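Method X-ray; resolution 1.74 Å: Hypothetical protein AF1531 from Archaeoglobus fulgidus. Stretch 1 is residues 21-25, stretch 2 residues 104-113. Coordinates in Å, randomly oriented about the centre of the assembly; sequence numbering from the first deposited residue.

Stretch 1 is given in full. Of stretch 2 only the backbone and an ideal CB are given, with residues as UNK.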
ATOM      1  N   ALA A  21       8.840  -5.800  -1.950  1.00 18.03           N
ATOM      2  CA  ALA A  21       7.862  -4.918  -2.588  1.00 17.74           C
ATOM      3  C   ALA A  21       7.031  -5.715  -3.583  1.00 18.90           C
ATOM      4  O   ALA A  21       7.411  -6.818  -3.990  1.00 20.14           O
ATOM      5  CB  ALA A  21       8.566  -3.765  -3.305  1.00 16.98           C
ATOM      6  N   TYR A  22       5.895  -5.151  -3.973  1.00 16.45           N
ATOM      7  CA  TYR A  22       5.001  -5.800  -4.923  1.00 17.08           C
ATOM      8  C   TYR A  22       4.974  -5.016  -6.235  1.00 16.78           C
ATOM      9  O   TYR A  22       4.932  -3.783  -6.240  1.00 14.26           O
ATOM     10  CB  TYR A  22       3.598  -5.910  -4.319  1.00 18.37           C
ATOM     11  CG  TYR A  22       3.453  -7.025  -3.299  1.00 22.12           C
ATOM     12  CD1 TYR A  22       2.868  -8.243  -3.650  1.00 25.41           C
ATOM     13  CD2 TYR A  22       3.900  -6.865  -1.990  1.00 23.86           C
ATOM     14  CE1 TYR A  22       2.729  -9.275  -2.721  1.00 26.31           C
ATOM     15  CE2 TYR A  22       3.766  -7.892  -1.048  1.00 26.82           C
ATOM     16  CZ  TYR A  22       3.178  -9.090  -1.423  1.00 28.21           C
ATOM     17  OH  TYR A  22       3.023 -10.096  -0.495  1.00 29.31           O
ATOM     18  N   VAL A  23       5.012  -5.743  -7.348  1.00 16.22           N
ATOM     19  CA  VAL A  23       5.026  -5.138  -8.667  1.00 16.15           C
ATOM     20  C   VAL A  23       3.702  -4.492  -9.062  1.00 15.92           C
ATOM     21  O   VAL A  23       2.643  -5.114  -8.980  1.00 16.62           O
ATOM     22  CB  VAL A  23       5.412  -6.182  -9.743  1.00 17.18           C
ATOM     23  CG1 VAL A  23       5.353  -5.555 -11.121  1.00 16.12           C
ATOM     24  CG2 VAL A  23       6.801  -6.730  -9.457  1.00 15.92           C
ATOM     25  N   LEU A  24       3.783  -3.239  -9.490  1.00 14.88           N
ATOM     26  CA  LEU A  24       2.622  -2.479  -9.926  1.00 15.86           C
ATOM     27  C   LEU A  24       2.560  -2.424 -11.445  1.00 16.25           C
ATOM     28  O   LEU A  24       1.479  -2.415 -12.035  1.00 16.04           O
ATOM     29  CB  LEU A  24       2.695  -1.043  -9.397  1.00 13.35           C
ATOM     30  CG  LEU A  24       2.749  -0.818  -7.884  1.00 14.94           C
ATOM     31  CD1 LEU A  24       3.018   0.658  -7.601  1.00 16.19           C
ATOM     32  CD2 LEU A  24       1.438  -1.250  -7.249  1.00 16.65           C
ATOM     33  N   ASP A  25       3.733  -2.382 -12.071  1.00 14.98           N
ATOM     34  CA  ASP A  25       3.825  -2.280 -13.518  1.00 14.82           C
ATOM     35  C   ASP A  25       5.236  -2.642 -13.969  1.00 15.71           C
ATOM     36  O   ASP A  25       6.217  -2.220 -13.350  1.00 14.87           O
ATOM     37  CB  ASP A  25       3.479  -0.835 -13.923  1.00 16.73           C
ATOM     38  CG  ASP A  25       3.407  -0.635 -15.427  1.00 19.28           C
ATOM     39  OD1 ASP A  25       2.957  -1.552 -16.141  1.00 21.76           O
ATOM     40  OD2 ASP A  25       3.783   0.458 -15.890  1.00 21.09           O
ATOM     41  N   UNK A 104      -5.412  -2.229  -5.695  1.00 18.17           N
ATOM     42  CA  UNK A 104      -5.557  -3.683  -5.667  1.00 20.11           C
ATOM     43  C   UNK A 104      -4.359  -4.357  -5.021  1.00 19.47           C
ATOM     44  O   UNK A 104      -4.509  -5.337  -4.289  1.00 21.00           O
ATOM     45  CB  UNK A 104      -5.752  -4.223  -7.085  1.00 20.11           C
ATOM     46  N   UNK A 105      -3.168  -3.838  -5.298  1.00 17.97           N
ATOM     47  CA  UNK A 105      -1.947  -4.397  -4.738  1.00 19.05           C
ATOM     48  C   UNK A 105      -1.855  -4.101  -3.235  1.00 20.09           C
ATOM     49  O   UNK A 105      -1.485  -4.971  -2.449  1.00 20.99           O
ATOM     50  CB  UNK A 105      -0.724  -3.839  -5.469  1.00 19.05           C
ATOM     51  N   UNK A 106      -2.205  -2.882  -2.834  1.00 19.75           N
ATOM     52  CA  UNK A 106      -2.173  -2.534  -1.416  1.00 20.08           C
ATOM     53  C   UNK A 106      -3.143  -3.441  -0.654  1.00 20.83           C
ATOM     54  O   UNK A 106      -2.833  -3.924   0.437  1.00 21.67           O
ATOM     55  CB  UNK A 106      -2.527  -1.060  -1.207  1.00 20.08           C
ATOM     56  N   UNK A 107      -4.312  -3.677  -1.236  1.00 22.13           N
ATOM     57  CA  UNK A 107      -5.315  -4.534  -0.611  1.00 24.52           C
ATOM     58  C   UNK A 107      -4.743  -5.935  -0.420  1.00 24.53           C
ATOM     59  O   UNK A 107      -4.952  -6.567   0.612  1.00 25.23           O
ATOM     60  CB  UNK A 107      -6.592  -4.583  -1.453  1.00 24.52           C
ATOM     61  N   UNK A 108      -4.012  -6.408  -1.425  1.00 24.87           N
ATOM     62  CA  UNK A 108      -3.389  -7.724  -1.382  1.00 26.14           C
ATOM     63  C   UNK A 108      -2.405  -7.780  -0.219  1.00 26.97           C
ATOM     64  O   UNK A 108      -2.389  -8.738   0.554  1.00 26.50           O
ATOM     65  CB  UNK A 108      -2.686  -8.040  -2.704  1.00 26.14           C
ATOM     66  N   UNK A 109      -1.584  -6.742  -0.108  1.00 24.78           N
ATOM     67  CA  UNK A 109      -0.584  -6.654   0.948  1.00 24.86           C
ATOM     68  C   UNK A 109      -1.186  -6.700   2.354  1.00 25.80           C
ATOM     69  O   UNK A 109      -0.734  -7.467   3.202  1.00 27.14           O
ATOM     70  CB  UNK A 109       0.224  -5.366   0.780  1.00 24.86           C
ATOM     71  N   UNK A 110      -2.205  -5.889   2.608  1.00 27.10           N
ATOM     72  CA  UNK A 110      -2.803  -5.877   3.938  1.00 30.15           C
ATOM     73  C   UNK A 110      -3.477  -7.203   4.285  1.00 31.43           C
ATOM     74  O   UNK A 110      -3.517  -7.594   5.451  1.00 31.78           O
ATOM     75  CB  UNK A 110      -3.820  -4.739   4.040  1.00 30.15           C
ATOM     76  N   UNK A 111      -3.995  -7.896   3.276  1.00 32.02           N
ATOM     77  CA  UNK A 111      -4.646  -9.186   3.499  1.00 35.54           C
ATOM     78  C   UNK A 111      -3.634 -10.270   3.871  1.00 37.31           C
ATOM     79  O   UNK A 111      -3.999 -11.297   4.445  1.00 39.03           O
ATOM     80  CB  UNK A 111      -5.425  -9.606   2.251  1.00 35.54           C
ATOM     81  N   UNK A 112      -2.365 -10.042   3.542  1.00 38.48           N
ATOM     82  CA  UNK A 112      -1.316 -11.010   3.848  1.00 40.61           C
ATOM     83  C   UNK A 112      -0.764 -10.768   5.245  1.00 42.02           C
ATOM     84  O   UNK A 112       0.085 -11.515   5.733  1.00 42.24           O
ATOM     85  CB  UNK A 112      -0.193 -10.936   2.812  1.00 40.61           C
ATOM     86  N   UNK A 113      -1.260  -9.716   5.887  1.00 43.28           N
ATOM     87  CA  UNK A 113      -0.829  -9.352   7.227  1.00 45.08           C
ATOM     88  C   UNK A 113      -2.022  -8.738   7.956  1.00 45.67           C
ATOM     89  O   UNK A 113      -1.922  -7.684   8.584  1.00 45.90           O
ATOM     90  CB  UNK A 113       0.357  -8.386   7.188  1.00 45.08           C
TER

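Stretch 2 runs as a helix past a short strand, the two axes 9.4 Å apart at closest and 141° apart in direction. What stretch 1 offers it is largely one side chain, the ring of Tyr22, with Leu24 beside it; no charge from stretch 1 comes near, so at the positions that face it, apolar packing matters most.

Position 104 has helical backbone angles, and no atom of stretch 1 lies within 5.5 Å of its ideal CB. Almost any helix-compatible residue would fit. It is Tyr104, whose side chain makes no contact with the strand.

Position 105 is different. Its CA-to-CB bond points toward stretch 1, and the ideal CB lies 3.8 Å from Leu24 CD2 and 4.9 Å from Tyr22 CB. The nearby surface is apolar and the room shallow, so a compact aliphatic side chain suits: valine, perhaps alanine or isoleucine. The residue is Val105, with chi1 in the t well. CG1 packs 3.4 Å from Tyr22 CB; both methyls lie beside Leu24, with Val105 CG2 3.8 Å and Val105 CG1 4.0 Å from Leu24 CD2, and CG2 is 4.0 Å from Val23 O. Branching at CB gives a short side chain two methyls to set against Tyr22 and Leu24.

At 106 the bond points away from stretch 1, which therefore sets little preference. Ile106 is found there, directed elsewhere. Position 107 is out of reach, and a polar or charged residue would be as acceptable as any; it is Glu107.

One turn after 105, position 108 again points toward the strand, but its ideal CB has nothing of stretch 1 within 5.5 Å. A longer side chain is needed to reach the Tyr22 ring, and an aromatic, a long aliphatic or a long polar residue could do so. The residue is His108. With chi1 at t, its ring brings CD2 to 3.5 Å from Tyr22 CE1, the tyrosine atom lying near the plane of the imidazole at its edge. The ring planes meet at 73° with centroids 5.5 Å apart, an oblique pairing without a hydrogen bond.

Position 109 points sideways, yet its ideal CB is 4.7 Å from Tyr22 CE2. An aliphatic side chain long enough to reach the ring, such as isoleucine, leucine or methionine, could bring a carbon over the ring. Ile109 does so with CG1, chi1 at m: CG1 lies 3.5 Å from Tyr22 CD2 and 4.0 Å from the ring centroid, over one face, where its C–H groups can meet the pi cloud.

Positions 110 and 111 are out of reach and tell little; they hold Ile110 and Lys111.

Position 112 points toward stretch 1, its ideal CB 4.7 Å from Tyr22 OH. A polar side chain would suit the neighbourhood of a hydroxyl, though a small or aliphatic one would also fit. Gln112 offers only a loose contact, CG 4.2 Å from Tyr22 OH, without a hydrogen bond between them.

Position 113, out of reach, immediately precedes another helix, where Asp, Asn, Ser or Thr is common. Asp113 occupies this N-cap place, but its side chain makes no capping bond.

Stretch 2 (104-113) YVIEHIIKQD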
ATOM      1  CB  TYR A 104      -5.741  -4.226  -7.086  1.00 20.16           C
ATOM      2  CG  TYR A 104      -7.018  -3.760  -7.735  1.00 22.15           C
ATOM      3  CD1 TYR A 104      -8.253  -4.244  -7.309  1.00 24.03           C
ATOM      4  CD2 TYR A 104      -6.998  -2.802  -8.745  1.00 22.26           C
ATOM      5  CE1 TYR A 104      -9.442  -3.778  -7.874  1.00 24.87           C
ATOM      6  CE2 TYR A 104      -8.173  -2.330  -9.316  1.00 24.16           C
ATOM      7  CZ  TYR A 104      -9.394  -2.824  -8.872  1.00 25.82           C
ATOM      8  OH  TYR A 104     -10.558  -2.355  -9.434  1.00 29.13           O
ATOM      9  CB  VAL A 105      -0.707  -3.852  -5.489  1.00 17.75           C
ATOM     10  CG1 VAL A 105       0.573  -4.359  -4.852  1.00 17.62           C
ATOM     11  CG2 VAL A 105      -0.764  -4.295  -6.950  1.00 19.44           C
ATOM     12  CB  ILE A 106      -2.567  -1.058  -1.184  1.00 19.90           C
ATOM     13  CG1 ILE A 106      -1.455  -0.140  -1.705  1.00 19.07           C
ATOM     14  CG2 ILE A 106      -2.804  -0.804   0.303  1.00 21.37           C
ATOM     15  CD1 ILE A 106      -1.769   1.339  -1.589  1.00 20.11           C
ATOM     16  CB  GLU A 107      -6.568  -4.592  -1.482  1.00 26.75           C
ATOM     17  CG  GLU A 107      -7.727  -5.358  -0.870  1.00 31.74           C
ATOM     18  CD  GLU A 107      -8.938  -5.381  -1.780  1.00 34.05           C
ATOM     19  OE1 GLU A 107      -8.828  -5.934  -2.894  1.00 36.66           O
ATOM     20  OE2 GLU A 107      -9.994  -4.841  -1.388  1.00 37.23           O
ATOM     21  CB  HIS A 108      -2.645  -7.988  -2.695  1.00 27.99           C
ATOM     22  CG  HIS A 108      -1.997  -9.334  -2.767  1.00 30.61           C
ATOM     23  ND1 HIS A 108      -2.714 -10.500  -2.933  1.00 31.04           N
ATOM     24  CD2 HIS A 108      -0.695  -9.701  -2.700  1.00 32.08           C
ATOM     25  CE1 HIS A 108      -1.883 -11.526  -2.967  1.00 32.54           C
ATOM     26  NE2 HIS A 108      -0.651 -11.068  -2.828  1.00 32.64           N
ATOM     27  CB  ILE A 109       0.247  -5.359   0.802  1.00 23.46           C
ATOM     28  CG1 ILE A 109       1.047  -5.408  -0.506  1.00 23.86           C
ATOM     29  CG2 ILE A 109       1.188  -5.195   1.990  1.00 22.17           C
ATOM     30  CD1 ILE A 109       1.763  -4.112  -0.835  1.00 23.09           C
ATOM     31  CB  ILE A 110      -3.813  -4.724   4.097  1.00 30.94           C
ATOM     32  CG1 ILE A 110      -4.948  -4.870   3.086  1.00 32.18           C
ATOM     33  CG2 ILE A 110      -3.097  -3.389   3.917  1.00 30.08           C
ATOM     34  CD1 ILE A 110      -6.036  -3.825   3.240  1.00 35.20           C
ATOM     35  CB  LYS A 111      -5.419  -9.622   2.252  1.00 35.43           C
ATOM     36  CG  LYS A 111      -6.687  -8.825   1.984  1.00 37.30           C
ATOM     37  CD  LYS A 111      -7.423  -9.364   0.766  1.00 38.32           C
ATOM     38  CE  LYS A 111      -8.747  -8.655   0.548  1.00 41.04           C
ATOM     39  NZ  LYS A 111      -9.477  -9.205  -0.630  1.00 43.34           N
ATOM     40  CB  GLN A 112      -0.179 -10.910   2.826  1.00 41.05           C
ATOM     41  CG  GLN A 112      -0.650 -10.846   1.382  1.00 41.53           C
ATOM     42  CD  GLN A 112      -1.555 -12.001   1.001  1.00 42.84           C
ATOM     43  OE1 GLN A 112      -2.260 -11.942  -0.007  1.00 44.47           O
ATOM     44  NE2 GLN A 112      -1.534 -13.065   1.798  1.00 41.70           N
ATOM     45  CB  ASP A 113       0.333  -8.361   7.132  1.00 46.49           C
ATOM     46  CG  ASP A 113       0.884  -7.970   8.483  1.00 48.38           C
ATOM     47  OD1 ASP A 113       1.025  -8.855   9.355  1.00 48.55           O
ATOM     48  OD2 ASP A 113       1.192  -6.773   8.665  1.00 49.68           O
TER
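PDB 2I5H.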